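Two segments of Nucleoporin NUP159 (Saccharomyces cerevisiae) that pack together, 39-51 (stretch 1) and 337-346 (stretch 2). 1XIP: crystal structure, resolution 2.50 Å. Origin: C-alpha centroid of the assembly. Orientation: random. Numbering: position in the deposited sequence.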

# COMPACT_ATOMS: atom_id res chain seq x y z
N SER A 39 7.15 5.76 0.48
CA SER A 39 6.11 4.80 0.73
C SER A 39 6.74 3.45 0.47
O SER A 39 7.52 3.28 -0.47
N LEU A 40 6.50 2.49 1.35
CA LEU A 40 7.23 1.24 1.29
C LEU A 40 6.28 0.14 0.90
O LEU A 40 5.17 0.08 1.41
N GLN A 41 6.73 -0.74 0.01
CA GLN A 41 5.95 -1.87 -0.43
C GLN A 41 6.84 -3.08 -0.45
O GLN A 41 7.21 -3.59 -1.52
N ASN A 42 7.18 -3.53 0.76
CA ASN A 42 8.31 -4.40 0.94
C ASN A 42 7.93 -5.88 1.13
O ASN A 42 8.69 -6.66 1.75
N LEU A 43 6.77 -6.26 0.59
CA LEU A 43 6.34 -7.65 0.59
C LEU A 43 5.45 -7.92 -0.59
O LEU A 43 4.50 -7.17 -0.84
N ASP A 44 5.74 -8.99 -1.31
CA ASP A 44 4.89 -9.44 -2.41
C ASP A 44 4.79 -10.95 -2.40
O ASP A 44 5.64 -11.63 -1.86
N ILE A 45 3.71 -11.47 -2.98
CA ILE A 45 3.46 -12.89 -3.01
C ILE A 45 3.06 -13.26 -4.42
O ILE A 45 2.32 -12.54 -5.07
N SER A 46 3.59 -14.35 -4.91
CA SER A 46 3.16 -14.88 -6.18
C SER A 46 2.52 -16.23 -5.90
O SER A 46 3.19 -17.19 -5.50
N ASN A 47 1.22 -16.28 -6.10
CA ASN A 47 0.46 -17.50 -5.89
C ASN A 47 0.71 -18.57 -6.95
O ASN A 47 0.51 -19.77 -6.68
N SER A 48 1.14 -18.16 -8.15
CA SER A 48 1.39 -19.10 -9.24
C SER A 48 2.71 -19.80 -9.05
O SER A 48 2.84 -20.99 -9.33
N LYS A 49 3.71 -19.05 -8.60
CA LYS A 49 5.02 -19.63 -8.35
C LYS A 49 5.13 -20.21 -6.94
O LYS A 49 6.06 -20.96 -6.65
N SER A 50 4.18 -19.86 -6.08
CA SER A 50 4.25 -20.17 -4.65
C SER A 50 5.52 -19.60 -3.99
O SER A 50 6.29 -20.33 -3.36
N LEU A 51 5.75 -18.29 -4.15
CA LEU A 51 6.94 -17.64 -3.60
C LEU A 51 6.57 -16.33 -2.93
O LEU A 51 5.48 -15.82 -3.15
N PRO A 337 2.59 -1.25 9.02
CA PRO A 337 2.98 -2.14 7.93
C PRO A 337 4.01 -1.51 7.00
O PRO A 337 3.98 -0.31 6.79
N ILE A 338 4.91 -2.31 6.47
CA ILE A 338 5.82 -1.84 5.43
C ILE A 338 5.57 -2.63 4.13
O ILE A 338 6.14 -2.30 3.08
N GLY A 339 4.72 -3.65 4.22
CA GLY A 339 4.23 -4.39 3.06
C GLY A 339 3.00 -5.22 3.41
O GLY A 339 2.80 -5.59 4.59
N VAL A 340 2.18 -5.52 2.39
CA VAL A 340 0.93 -6.27 2.54
C VAL A 340 0.75 -7.13 1.30
O VAL A 340 1.05 -6.71 0.22
N ALA A 341 0.27 -8.35 1.44
CA ALA A 341 0.11 -9.20 0.26
C ALA A 341 -0.93 -10.30 0.49
O ALA A 341 -1.30 -10.55 1.64
N VAL A 342 -1.40 -10.93 -0.59
CA VAL A 342 -2.49 -11.91 -0.48
C VAL A 342 -2.10 -13.31 -0.93
O VAL A 342 -1.57 -13.50 -2.03
N ASP A 343 -2.40 -14.27 -0.07
CA ASP A 343 -2.08 -15.66 -0.28
C ASP A 343 -3.38 -16.45 -0.42
O ASP A 343 -4.26 -16.40 0.42
N VAL A 344 -3.46 -17.19 -1.51
CA VAL A 344 -4.66 -17.87 -1.95
C VAL A 344 -4.40 -19.38 -2.14
O VAL A 344 -5.34 -20.15 -2.26
N VAL A 345 -3.13 -19.79 -2.13
CA VAL A 345 -2.77 -21.14 -2.60
C VAL A 345 -2.23 -22.15 -1.57
O VAL A 345 -2.28 -23.36 -1.82
N THR A 346 -1.71 -21.67 -0.43
CA THR A 346 -1.16 -22.57 0.62
C THR A 346 -2.26 -23.43 1.29
O THR A 346 -3.45 -23.11 1.18

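Strands 43-46 and 339-343 of Nucleoporin NUP159 run nearly parallel (13° between their directions), 5.4 Å apart at closest approach, yet no direct backbone hydrogen bond joins them. Just before them, Asn42 N donates to Ile338 O (2.8 Å) where the second stretch turns its corner; farther along, water 1 takes over, accepting from Val340 N (2.9 Å) and donating to Leu43 O (3.1 Å), and so bridging Val340 N and Leu43 O, which are 4.3 Å apart. Gly339 sits against this join without a side chain: an ideal CB would fall 2.6 Å from Leu43 N, a clash.

Leu40, Leu43, Ile45 and Asn47 point toward the second stretch. Leu40 (chi1 m, chi2 t) brings CD1 to 3.9 Å from CG2 of Ile338, whose own chi1 is p and chi2 t. Ala341 also points inward, and its small methyl is shared: Leu43 (chi1 t, chi2 p) places CD2 3.7 Å from Ala341 CB, and Ile45 (chi1 m, chi2 t) places CG1 3.7 Å from the same atom. The extended Ile45 chain carries CD1 on to 4.1 Å from Asp343 CB. Val340 and Val342, both chi1 t, point away.

Asn47 closes the far end and has the largest covered area. With chi1 m and chi2 -71°, its amide reaches the backbone as both donor and acceptor: ND2 donates to Val342 O (3.1 Å), and OD1 accepts from Val344 N (2.8 Å). Asn47 OD1 also lies 3.3 Å from CG2 of Val345, which points toward stretch 1 with chi1 m. Asp343 (chi1 t) bonds to residues that follow it: its OD1 accepts from Val345 N (3.1 Å) and its OD2 from Thr346 OG1 (2.6 Å), with Thr346 chi1 p placing OG1 within reach of Asp343 OD2.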

# COMPACT_ATOMS: atom_id res chain seq x y z
CB SER A 39 4.93 5.06 -0.16
OG SER A 39 5.30 4.93 -1.50
CB LEU A 40 7.89 0.91 2.62
CG LEU A 40 8.69 1.93 3.41
CD1 LEU A 40 9.02 1.33 4.79
CD2 LEU A 40 9.94 2.24 2.70
CB GLN A 41 5.39 -1.61 -1.80
CG GLN A 41 4.24 -0.63 -1.74
CD GLN A 41 3.76 -0.23 -3.10
OE1 GLN A 41 2.78 -0.79 -3.60
NE2 GLN A 41 4.43 0.75 -3.71
CB ASN A 42 9.14 -3.89 2.11
CG ASN A 42 9.97 -2.68 1.74
OD1 ASN A 42 9.69 -1.99 0.77
ND2 ASN A 42 10.99 -2.42 2.52
CB LEU A 43 5.59 -7.98 1.88
CG LEU A 43 4.87 -9.33 1.88
CD1 LEU A 43 5.85 -10.43 2.30
CD2 LEU A 43 3.69 -9.32 2.79
CB ASP A 44 5.44 -8.97 -3.75
CG ASP A 44 4.40 -9.04 -4.88
OD1 ASP A 44 3.18 -9.16 -4.57
OD2 ASP A 44 4.70 -8.96 -6.10
CB ILE A 45 2.33 -13.26 -2.04
CG1 ILE A 45 2.83 -13.15 -0.59
CG2 ILE A 45 1.76 -14.64 -2.37
CD1 ILE A 45 1.76 -13.42 0.47
CB SER A 46 4.35 -15.05 -7.09
OG SER A 46 4.14 -16.12 -7.96
CB ASN A 47 -1.03 -17.16 -5.81
CG ASN A 47 -1.40 -16.47 -4.52
OD1 ASN A 47 -1.40 -17.08 -3.46
ND2 ASN A 47 -1.69 -15.19 -4.60
CB SER A 48 1.42 -18.38 -10.60
OG SER A 48 2.56 -17.53 -10.70
CB LYS A 49 6.09 -18.56 -8.55
CG LYS A 49 6.50 -18.40 -9.96
CD LYS A 49 7.38 -17.18 -10.11
CE LYS A 49 7.49 -16.80 -11.56
NZ LYS A 49 6.44 -15.78 -11.83
CB SER A 50 4.13 -21.68 -4.41
OG SER A 50 3.42 -21.94 -3.21
CB LEU A 51 7.99 -17.39 -4.71
CG LEU A 51 8.60 -18.53 -5.51
CD1 LEU A 51 9.54 -17.96 -6.50
CD2 LEU A 51 9.35 -19.56 -4.64
CB PRO A 337 1.67 -2.39 7.18
CG PRO A 337 0.83 -1.19 7.46
CD PRO A 337 1.26 -0.66 8.79
CB ILE A 338 7.29 -1.96 5.89
CG1 ILE A 338 7.71 -3.44 5.98
CG2 ILE A 338 7.52 -1.25 7.23
CD1 ILE A 338 9.16 -3.63 6.26
CB VAL A 340 -0.30 -5.31 2.69
CG1 VAL A 340 -1.57 -6.06 2.92
CG2 VAL A 340 -0.11 -4.32 3.81
CB ALA A 341 1.44 -9.79 -0.17
CB VAL A 342 -3.77 -11.47 -1.26
CG1 VAL A 342 -4.93 -12.38 -0.93
CG2 VAL A 342 -4.13 -10.03 -0.90
CB ASP A 343 -1.23 -16.16 0.89
CG ASP A 343 -1.10 -17.69 0.96
OD1 ASP A 343 -1.31 -18.41 -0.03
OD2 ASP A 343 -0.76 -18.25 2.01
CB VAL A 344 -5.15 -17.20 -3.28
CG1 VAL A 344 -5.74 -18.20 -4.26
CG2 VAL A 344 -6.13 -16.09 -2.99
CB VAL A 345 -1.78 -21.10 -3.80
CG1 VAL A 345 -2.48 -20.58 -5.06
CG2 VAL A 345 -0.51 -20.30 -3.46
CB THR A 346 -0.32 -21.79 1.70
OG1 THR A 346 -1.14 -20.81 2.36
CG2 THR A 346 0.75 -20.96 1.06
O HOH W 1 3.41 -4.45 0.03